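Local coordinates for protein HTPA Reductase (Selaginella moellendorffii, PDB 5U5N) that probably catalyses the NAD(P)H-dependent reduction of 4-hydroxy-tetrahydrodipicolinate to tetrahydrodipicolinate, a step of lysine biosynthesis by the diaminopimelate pathway, at residues L31-L36 with T70-V75; D63-V68 with C94-P99. One frame throughout, in Å; residues are numbered along the deposited sequence.

Interaction 1: residues L31-L36 with T70-V75; sequences LVPLSL and TEYPNV. With NAD (nicotinamide-adenine-dinucleotide), chain C.
Val32 lays a methyl over one face of the Tyr72 ring, a CH-pi contact in the Rossmann-type nucleotide-binding half of the reductase. It joins the loop leading into strand 34-37 to the turn between helix 61-71 and strand 76-79. Val32 CG2 sits 3.9 Å from the centroid of the Tyr72 ring and 19° off the ring normal, displaced toward the rim near Tyr72 CG, while Val32 CG1 lies 3.8 Å from Tyr72 CE2. With CG1 of the valine anti to the backbone N (chi1 171°) and CG2 anti to the carbonyl carbon, CG1 comes to lie by CD2 and CE2 of the tyrosine, and CG2 by its CG and CD2. The helix gives out at Tyr72, which opens a type I turn closed by the bond from Val75 N to Tyr72 O at 3.1 Å. That turn brings Val75 back to the same methyl of Val32, with Val75 CG2 lying 3.9 Å from Val32 CG2. Pro6 also touches both Val32 and Tyr72. With an alanine at Tyr72 the aromatic face would be gone, and the two methyls of Val32 would probably lose much of their cover, leaving a gap between loop and turn. No hydrogen bond spans the two segments. At the far end of the ring the phenol reaches the pyrrolidine of Pro33, where Tyr72 OH lies 3.2 Å from Pro33 CD.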
ATOM      1  N   LEU A  31     -25.841 -23.633  -2.555  1.00 32.12           N
ATOM      2  CA  LEU A  31     -25.232 -24.570  -1.628  1.00 30.74           C
ATOM      3  C   LEU A  31     -25.824 -25.968  -1.839  1.00 31.72           C
ATOM      4  O   LEU A  31     -27.031 -26.197  -1.619  1.00 33.71           O
ATOM      5  CB  LEU A  31     -25.480 -24.125  -0.171  1.00 30.50           C
ATOM      6  CG  LEU A  31     -24.891 -24.982   0.945  1.00 29.65           C
ATOM      7  CD1 LEU A  31     -23.382 -24.901   0.961  1.00 28.49           C
ATOM      8  CD2 LEU A  31     -25.435 -24.616   2.299  1.00 30.48           C
ATOM      9  N   VAL A  32     -24.960 -26.908  -2.214  1.00 30.62           N
ATOM     10  CA  VAL A  32     -25.339 -28.309  -2.394  1.00 31.50           C
ATOM     11  C   VAL A  32     -25.744 -28.819  -1.004  1.00 31.41           C
ATOM     12  O   VAL A  32     -24.995 -28.637  -0.057  1.00 30.01           O
ATOM     13  CB  VAL A  32     -24.153 -29.099  -2.986  1.00 31.26           C
ATOM     14  CG1 VAL A  32     -24.445 -30.588  -2.986  1.00 32.99           C
ATOM     15  CG2 VAL A  32     -23.863 -28.632  -4.399  1.00 31.49           C
ATOM     16  N   PRO A  33     -26.952 -29.429  -0.852  1.00 33.30           N
ATOM     17  CA  PRO A  33     -27.394 -29.798   0.490  1.00 33.74           C
ATOM     18  C   PRO A  33     -26.824 -31.147   0.970  1.00 34.04           C
ATOM     19  O   PRO A  33     -27.538 -31.948   1.604  1.00 35.55           O
ATOM     20  CB  PRO A  33     -28.904 -29.858   0.321  1.00 36.45           C
ATOM     21  CG  PRO A  33     -29.060 -30.430  -1.036  1.00 37.68           C
ATOM     22  CD  PRO A  33     -27.961 -29.813  -1.858  1.00 35.43           C
ATOM     23  N   LEU A  34     -25.543 -31.378   0.691  1.00 32.65           N
ATOM     24  CA  LEU A  34     -24.763 -32.491   1.241  1.00 33.04           C
ATOM     25  C   LEU A  34     -23.416 -31.983   1.673  1.00 31.05           C
ATOM     26  O   LEU A  34     -22.865 -31.109   1.046  1.00 30.15           O
ATOM     27  CB  LEU A  34     -24.588 -33.594   0.205  1.00 34.74           C
ATOM     28  CG  LEU A  34     -25.858 -34.369  -0.121  1.00 37.50           C
ATOM     29  CD1 LEU A  34     -25.817 -34.940  -1.506  1.00 39.37           C
ATOM     30  CD2 LEU A  34     -26.051 -35.481   0.866  1.00 39.34           C
ATOM     31  N   SER A  35     -22.916 -32.510   2.775  1.00 31.21           N
ATOM     32  CA  SER A  35     -21.617 -32.174   3.311  1.00 30.25           C
ATOM     33  C   SER A  35     -20.981 -33.427   3.908  1.00 31.44           C
ATOM     34  O   SER A  35     -21.672 -34.422   4.196  1.00 32.85           O
ATOM     35  CB  SER A  35     -21.774 -31.083   4.373  1.00 29.84           C
ATOM     36  OG  SER A  35     -20.504 -30.572   4.789  1.00 29.11           O
ATOM     37  N   LEU A  36     -19.664 -33.394   4.051  1.00 30.98           N
ATOM     38  CA  LEU A  36     -18.894 -34.490   4.628  1.00 32.17           C
ATOM     39  C   LEU A  36     -18.278 -33.961   5.901  1.00 31.87           C
ATOM     40  O   LEU A  36     -17.731 -32.834   5.920  1.00 30.83           O
ATOM     41  CB  LEU A  36     -17.838 -34.963   3.636  1.00 33.01           C
ATOM     42  CG  LEU A  36     -18.435 -35.738   2.468  1.00 34.10           C
ATOM     43  CD1 LEU A  36     -17.459 -35.909   1.336  1.00 35.01           C
ATOM     44  CD2 LEU A  36     -18.895 -37.127   2.919  1.00 36.51           C
ATOM     45  N   THR A  70     -24.422 -36.364  -9.687  1.00 49.90           N
ATOM     46  CA  THR A  70     -25.583 -36.557 -10.586  1.00 52.94           C
ATOM     47  C   THR A  70     -26.591 -35.360 -10.539  1.00 52.25           C
ATOM     48  O   THR A  70     -27.170 -35.022 -11.570  1.00 54.50           O
ATOM     49  CB  THR A  70     -26.268 -37.959 -10.474  1.00 56.40           C
ATOM     50  OG1 THR A  70     -26.758 -38.163  -9.156  1.00 55.62           O
ATOM     51  CG2 THR A  70     -25.274 -39.107 -10.838  1.00 58.15           C
ATOM     52  N   GLU A  71     -26.768 -34.702  -9.386  1.00 49.67           N
ATOM     53  CA  GLU A  71     -27.660 -33.527  -9.320  1.00 49.45           C
ATOM     54  C   GLU A  71     -26.938 -32.200  -9.614  1.00 46.72           C
ATOM     55  O   GLU A  71     -27.553 -31.293 -10.123  1.00 47.75           O
ATOM     56  CB  GLU A  71     -28.433 -33.450  -7.977  1.00 49.45           C
ATOM     57  CG  GLU A  71     -29.559 -34.499  -7.848  1.00 53.71           C
ATOM     58  CD  GLU A  71     -30.774 -34.069  -6.985  1.00 55.32           C
ATOM     59  OE1 GLU A  71     -30.936 -32.845  -6.712  1.00 54.22           O
ATOM     60  OE2 GLU A  71     -31.568 -34.971  -6.594  1.00 58.52           O
ATOM     61  N   TYR A  72     -25.655 -32.098  -9.283  1.00 43.66           N
ATOM     62  CA  TYR A  72     -24.869 -30.853  -9.427  1.00 41.48           C
ATOM     63  C   TYR A  72     -23.534 -31.144 -10.120  1.00 41.00           C
ATOM     64  O   TYR A  72     -22.466 -31.107  -9.479  1.00 39.18           O
ATOM     65  CB  TYR A  72     -24.601 -30.268  -8.057  1.00 39.03           C
ATOM     66  CG  TYR A  72     -25.821 -30.075  -7.219  1.00 39.28           C
ATOM     67  CD1 TYR A  72     -26.604 -28.937  -7.347  1.00 40.18           C
ATOM     68  CD2 TYR A  72     -26.201 -31.023  -6.292  1.00 39.18           C
ATOM     69  CE1 TYR A  72     -27.759 -28.774  -6.593  1.00 40.99           C
ATOM     70  CE2 TYR A  72     -27.306 -30.847  -5.496  1.00 39.85           C
ATOM     71  CZ  TYR A  72     -28.093 -29.728  -5.659  1.00 40.90           C
ATOM     72  OH  TYR A  72     -29.191 -29.567  -4.849  1.00 42.15           O
ATOM     73  N   PRO A  73     -23.588 -31.458 -11.431  1.00 42.86           N
ATOM     74  CA  PRO A  73     -22.358 -31.813 -12.150  1.00 43.38           C
ATOM     75  C   PRO A  73     -21.254 -30.742 -12.086  1.00 42.02           C
ATOM     76  O   PRO A  73     -20.092 -31.083 -12.123  1.00 42.11           O
ATOM     77  CB  PRO A  73     -22.822 -31.983 -13.605  1.00 46.24           C
ATOM     78  CG  PRO A  73     -24.296 -32.103 -13.556  1.00 47.56           C
ATOM     79  CD  PRO A  73     -24.761 -31.409 -12.320  1.00 45.32           C
ATOM     80  N   ASN A  74     -21.627 -29.470 -11.984  1.00 41.47           N
ATOM     81  CA  ASN A  74     -20.661 -28.378 -11.994  1.00 40.95           C
ATOM     82  C   ASN A  74     -20.162 -27.990 -10.622  1.00 38.43           C
ATOM     83  O   ASN A  74     -19.540 -26.924 -10.479  1.00 38.71           O
ATOM     84  CB  ASN A  74     -21.275 -27.162 -12.679  1.00 42.54           C
ATOM     85  CG  ASN A  74     -21.778 -27.487 -14.050  1.00 45.43           C
ATOM     86  OD1 ASN A  74     -21.120 -28.205 -14.822  1.00 46.78           O
ATOM     87  ND2 ASN A  74     -22.977 -26.993 -14.362  1.00 47.16           N
ATOM     88  N   VAL A  75     -20.410 -28.833  -9.620  1.00 31.59           N
ATOM     89  CA  VAL A  75     -20.050 -28.534  -8.255  1.00 30.27           C
ATOM     90  C   VAL A  75     -18.560 -28.217  -8.105  1.00 29.31           C
ATOM     91  O   VAL A  75     -17.721 -28.812  -8.784  1.00 30.02           O
ATOM     92  CB  VAL A  75     -20.418 -29.683  -7.293  1.00 31.13           C
ATOM     93  CG1 VAL A  75     -19.589 -30.915  -7.582  1.00 32.37           C
ATOM     94  CG2 VAL A  75     -20.265 -29.237  -5.845  1.00 30.16           C
TER
HETATM   95  PA  NAD C 301     -13.094 -26.944  13.202  1.00 44.60           P
HETATM   96  O1A NAD C 301     -12.324 -27.853  14.144  1.00 44.77           O
HETATM   97  O2A NAD C 301     -14.140 -25.975  13.716  1.00 40.86           O
HETATM   98  O5B NAD C 301     -13.807 -27.807  12.068  1.00 41.02           O
HETATM   99  C5B NAD C 301     -13.098 -28.661  11.192  1.00 41.15           C
HETATM  100  C4B NAD C 301     -14.076 -29.763  10.805  1.00 41.15           C
HETATM  101  O4B NAD C 301     -13.516 -30.643   9.832  1.00 42.11           O
HETATM  102  C3B NAD C 301     -14.512 -30.621  11.992  1.00 40.79           C
HETATM  103  O3B NAD C 301     -15.884 -30.324  12.312  1.00 40.57           O
HETATM  104  C2B NAD C 301     -14.247 -32.070  11.551  1.00 42.59           C
HETATM  105  O2B NAD C 301     -15.273 -32.982  12.006  1.00 41.54           O
HETATM  106  C1B NAD C 301     -14.102 -31.935  10.023  1.00 41.91           C
HETATM  107  N9A NAD C 301     -13.308 -32.960   9.292  1.00 41.78           N
HETATM  108  C8A NAD C 301     -12.178 -33.570   9.706  1.00 40.14           C
HETATM  109  N7A NAD C 301     -11.735 -34.440   8.769  1.00 40.53           N
HETATM  110  C5A NAD C 301     -12.580 -34.388   7.723  1.00 40.96           C
HETATM  111  C6A NAD C 301     -12.700 -35.063   6.412  1.00 42.27           C
HETATM  112  N6A NAD C 301     -11.791 -35.980   6.018  1.00 44.12           N
HETATM  113  N1A NAD C 301     -13.733 -34.733   5.606  1.00 42.63           N
HETATM  114  C2A NAD C 301     -14.662 -33.825   5.976  1.00 43.29           C
HETATM  115  N3A NAD C 301     -14.617 -33.179   7.167  1.00 43.22           N
HETATM  116  C4A NAD C 301     -13.616 -33.410   8.066  1.00 40.80           C
HETATM  117  O3  NAD C 301     -11.985 -26.175  12.312  1.00 47.65           O
HETATM  118  PN  NAD C 301     -12.161 -24.661  11.757  1.00 43.41           P
HETATM  119  O1N NAD C 301     -12.121 -23.773  12.979  1.00 40.05           O
HETATM  120  O2N NAD C 301     -13.350 -24.602  10.817  1.00 44.19           O
HETATM  121  O5D NAD C 301     -10.830 -24.565  10.849  1.00 44.61           O
HETATM  122  C5D NAD C 301     -10.656 -25.480   9.772  1.00 45.44           C
HETATM  123  C4D NAD C 301      -9.314 -25.323   9.068  1.00 47.89           C
HETATM  124  O4D NAD C 301      -9.323 -24.108   8.310  1.00 49.38           O
HETATM  125  C3D NAD C 301      -8.110 -25.250  10.018  1.00 49.06           C
HETATM  126  O3D NAD C 301      -6.996 -26.006   9.511  1.00 47.66           O
HETATM  127  C2D NAD C 301      -7.772 -23.773  10.060  1.00 49.16           C
HETATM  128  O2D NAD C 301      -6.384 -23.507  10.266  1.00 49.61           O
HETATM  129  C1D NAD C 301      -8.175 -23.323   8.662  1.00 50.51           C
HETATM  130  N1N NAD C 301      -8.411 -21.873   8.496  1.00 51.16           N
HETATM  131  C2N NAD C 301      -7.892 -21.315   7.386  1.00 51.56           C
HETATM  132  C3N NAD C 301      -8.049 -19.963   7.095  1.00 53.06           C
HETATM  133  C7N NAD C 301      -7.435 -19.368   5.841  1.00 55.99           C
HETATM  134  O7N NAD C 301      -7.154 -18.180   5.839  1.00 55.17           O
HETATM  135  N7N NAD C 301      -7.182 -20.108   4.749  1.00 53.89           N
HETATM  136  C4N NAD C 301      -8.767 -19.182   8.002  1.00 51.30           C
HETATM  137  C5N NAD C 301      -9.301 -19.763   9.150  1.00 51.09           C
HETATM  138  C6N NAD C 301      -9.109 -21.124   9.380  1.00 49.72           C

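Interaction 2: residues D63-V68 with C94-P99; sequences DVVKEV and CKQGLP
Val65 and Leu98 meet methyl to methyl where helix 61-71 packs on the chain leaving helix 86-95, both helices being connections of the Rossmann-type domain. This packing is apolar and end-on: Leu98 CD1 stands 3.7 Å from Val65 CG1 and 4.0 Å from Val65 CG2, so a single methyl meets both branches of the valine. Leu98 extends this way because its CG is anti to the carbonyl carbon (chi1 -76°) and the chain then runs on nearly straight (chi2 171°). Both side chains are buried, and Ile69, one helical turn beyond Val65, adds to the cover of Leu98.

The polar element is slight. Gln96 is bent at chi2 (-78°), which brings its amide round to the valine, with Gln96 OE1 4.1 Å from Val65 CG1. This is van der Waals contact at the margin of the interface, and Glu62 of the same helix touches the glutamine as well.

No backbone bond joins the two segments. Val68 N binds Val64 O at 2.9 Å in the regular helix, whereas the other helix ends in a Schellman motif at Gly97, whose positive phi turns the chain from Gln96 toward Leu98.

With no hydrogen bond or salt bridge between the segments, the association rests on shape and the burial of hydrocarbon, and the glutamine amide contributes bulk at its border without a polar bond to residues 63-68.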
ATOM      1  N   ASP A  63     -20.340 -42.618  -1.995  1.00 55.43           N
ATOM      2  CA  ASP A  63     -21.795 -42.582  -2.236  1.00 55.50           C
ATOM      3  C   ASP A  63     -22.235 -41.108  -2.304  1.00 51.29           C
ATOM      4  O   ASP A  63     -22.949 -40.685  -3.217  1.00 50.48           O
ATOM      5  CB  ASP A  63     -22.580 -43.272  -1.109  1.00 57.53           C
ATOM      6  CG  ASP A  63     -22.392 -44.811  -1.059  1.00 62.71           C
ATOM      7  OD1 ASP A  63     -21.851 -45.400  -2.035  1.00 64.96           O
ATOM      8  OD2 ASP A  63     -22.809 -45.429  -0.028  1.00 64.79           O
ATOM      9  N   VAL A  64     -21.788 -40.344  -1.325  1.00 48.60           N
ATOM     10  CA  VAL A  64     -22.149 -38.944  -1.225  1.00 45.59           C
ATOM     11  C   VAL A  64     -21.799 -38.178  -2.525  1.00 44.45           C
ATOM     12  O   VAL A  64     -22.637 -37.470  -3.049  1.00 43.55           O
ATOM     13  CB  VAL A  64     -21.519 -38.315   0.019  1.00 43.53           C
ATOM     14  CG1 VAL A  64     -21.547 -36.792  -0.033  1.00 40.59           C
ATOM     15  CG2 VAL A  64     -22.228 -38.843   1.228  1.00 44.56           C
ATOM     16  N   VAL A  65     -20.597 -38.398  -3.054  1.00 45.33           N
ATOM     17  CA  VAL A  65     -20.105 -37.646  -4.216  1.00 45.16           C
ATOM     18  C   VAL A  65     -20.824 -38.058  -5.517  1.00 47.45           C
ATOM     19  O   VAL A  65     -21.050 -37.208  -6.370  1.00 46.53           O
ATOM     20  CB  VAL A  65     -18.546 -37.703  -4.321  1.00 45.47           C
ATOM     21  CG1 VAL A  65     -18.042 -37.265  -5.677  1.00 45.80           C
ATOM     22  CG2 VAL A  65     -17.930 -36.817  -3.264  1.00 43.36           C
ATOM     23  N   LYS A  66     -21.193 -39.331  -5.648  1.00 51.05           N
ATOM     24  CA  LYS A  66     -22.024 -39.787  -6.764  1.00 54.27           C
ATOM     25  C   LYS A  66     -23.384 -39.090  -6.765  1.00 53.44           C
ATOM     26  O   LYS A  66     -23.957 -38.809  -7.815  1.00 54.33           O
ATOM     27  CB  LYS A  66     -22.264 -41.313  -6.687  1.00 58.97           C
ATOM     28  CG  LYS A  66     -23.017 -41.910  -7.884  1.00 63.04           C
ATOM     29  CD  LYS A  66     -22.345 -41.676  -9.236  1.00 64.25           C
ATOM     30  CE  LYS A  66     -20.884 -42.141  -9.284  1.00 65.23           C
ATOM     31  NZ  LYS A  66     -20.354 -42.114 -10.664  1.00 67.06           N
ATOM     32  N   GLU A  67     -23.911 -38.873  -5.573  1.00 52.27           N
ATOM     33  CA  GLU A  67     -25.183 -38.199  -5.405  1.00 52.16           C
ATOM     34  C   GLU A  67     -25.050 -36.713  -5.745  1.00 48.67           C
ATOM     35  O   GLU A  67     -25.900 -36.160  -6.451  1.00 49.28           O
ATOM     36  CB  GLU A  67     -25.670 -38.381  -3.967  1.00 52.93           C
ATOM     37  CG  GLU A  67     -27.153 -38.092  -3.810  1.00 55.39           C
ATOM     38  CD  GLU A  67     -27.645 -38.201  -2.371  1.00 56.38           C
ATOM     39  OE1 GLU A  67     -28.514 -37.354  -2.017  1.00 57.10           O
ATOM     40  OE2 GLU A  67     -27.193 -39.115  -1.606  1.00 57.56           O
ATOM     41  N   VAL A  68     -23.979 -36.081  -5.263  1.00 45.11           N
ATOM     42  CA  VAL A  68     -23.733 -34.659  -5.578  1.00 42.68           C
ATOM     43  C   VAL A  68     -23.500 -34.488  -7.064  1.00 43.28           C
ATOM     44  O   VAL A  68     -24.100 -33.626  -7.678  1.00 43.25           O
ATOM     45  CB  VAL A  68     -22.541 -34.073  -4.798  1.00 40.56           C
ATOM     46  CG1 VAL A  68     -22.186 -32.692  -5.288  1.00 39.53           C
ATOM     47  CG2 VAL A  68     -22.833 -34.005  -3.316  1.00 39.71           C
ATOM     48  N   CYS A  94      -9.019 -34.913  -6.430  1.00 43.47           N
ATOM     49  CA  CYS A  94      -8.324 -35.031  -7.722  1.00 44.69           C
ATOM     50  C   CYS A  94      -8.619 -36.342  -8.463  1.00 47.26           C
ATOM     51  O   CYS A  94      -8.759 -36.333  -9.682  1.00 47.33           O
ATOM     52  CB  CYS A  94      -6.816 -34.866  -7.546  1.00 46.41           C
ATOM     53  SG  CYS A  94      -6.306 -33.228  -7.040  1.00 43.83           S
ATOM     54  N   LYS A  95      -8.719 -37.456  -7.735  1.00 49.55           N
ATOM     55  CA  LYS A  95      -9.080 -38.744  -8.334  1.00 52.65           C
ATOM     56  C   LYS A  95     -10.469 -38.695  -8.991  1.00 51.20           C
ATOM     57  O   LYS A  95     -10.646 -39.189 -10.091  1.00 52.86           O
ATOM     58  CB  LYS A  95      -9.023 -39.862  -7.289  1.00 55.50           C
ATOM     59  CG  LYS A  95      -9.667 -41.133  -7.784  1.00 58.65           C
ATOM     60  CD  LYS A  95      -9.462 -42.335  -6.883  1.00 62.39           C
ATOM     61  CE  LYS A  95     -10.281 -43.491  -7.414  1.00 65.35           C
ATOM     62  NZ  LYS A  95      -9.814 -44.762  -6.814  1.00 70.18           N
ATOM     63  N   GLN A  96     -11.421 -38.076  -8.302  1.00 48.50           N
ATOM     64  CA  GLN A  96     -12.820 -37.901  -8.759  1.00 47.18           C
ATOM     65  C   GLN A  96     -13.047 -36.747  -9.761  1.00 44.76           C
ATOM     66  O   GLN A  96     -14.180 -36.516 -10.186  1.00 43.86           O
ATOM     67  CB  GLN A  96     -13.745 -37.640  -7.541  1.00 45.48           C
ATOM     68  CG  GLN A  96     -13.712 -38.683  -6.420  1.00 47.81           C
ATOM     69  CD  GLN A  96     -14.510 -39.941  -6.715  1.00 50.58           C
ATOM     70  OE1 GLN A  96     -15.452 -39.923  -7.500  1.00 50.33           O
ATOM     71  NE2 GLN A  96     -14.110 -41.049  -6.100  1.00 53.91           N
ATOM     72  N   GLY A  97     -12.004 -35.995 -10.108  1.00 43.84           N
ATOM     73  CA  GLY A  97     -12.148 -34.836 -10.971  1.00 41.65           C
ATOM     74  C   GLY A  97     -12.967 -33.701 -10.373  1.00 38.60           C
ATOM     75  O   GLY A  97     -13.571 -32.949 -11.115  1.00 37.24           O
ATOM     76  N   LEU A  98     -13.023 -33.580  -9.046  1.00 37.74           N
ATOM     77  CA  LEU A  98     -13.840 -32.542  -8.438  1.00 35.34           C
ATOM     78  C   LEU A  98     -12.977 -31.265  -8.276  1.00 33.69           C
ATOM     79  O   LEU A  98     -11.950 -31.290  -7.570  1.00 34.05           O
ATOM     80  CB  LEU A  98     -14.360 -32.953  -7.072  1.00 35.52           C
ATOM     81  CG  LEU A  98     -15.522 -33.953  -7.033  1.00 36.96           C
ATOM     82  CD1 LEU A  98     -15.726 -34.395  -5.583  1.00 37.29           C
ATOM     83  CD2 LEU A  98     -16.808 -33.358  -7.634  1.00 35.97           C
ATOM     84  N   PRO A  99     -13.392 -30.150  -8.909  1.00 31.96           N
ATOM     85  CA  PRO A  99     -12.635 -28.910  -8.644  1.00 30.77           C
ATOM     86  C   PRO A  99     -12.788 -28.471  -7.202  1.00 29.68           C
ATOM     87  O   PRO A  99     -13.854 -28.630  -6.647  1.00 28.94           O
ATOM     88  CB  PRO A  99     -13.258 -27.882  -9.608  1.00 29.73           C
ATOM     89  CG  PRO A  99     -14.546 -28.463 -10.048  1.00 29.98           C
ATOM     90  CD  PRO A  99     -14.453 -29.955  -9.903  1.00 31.61           C
TER

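How the interactions relate
Interactions 1 and 2 illustrate how one helix can serve two contacts: 61-71 supplies residues 63-68 to interaction 2, and its C-terminal end with the following turn supplies 70-75 to interaction 1. Their centres lie about 9 Å apart. They meet directly where Val75 CG1 packs 3.7 Å from Leu98 CD2, and again where Leu34 CD1 lies 3.6 Å from Val68 CG2, so the apolar layer runs on from one to the other. The cofactor meets interaction 1 at Leu36, a residue of the NAD pocket that does not pack on 70-75; Leu36 O is 3.2 Å from C2A of the NAD adenine, while the Val65 side chain of interaction 2 stays about 10 Å from NAD.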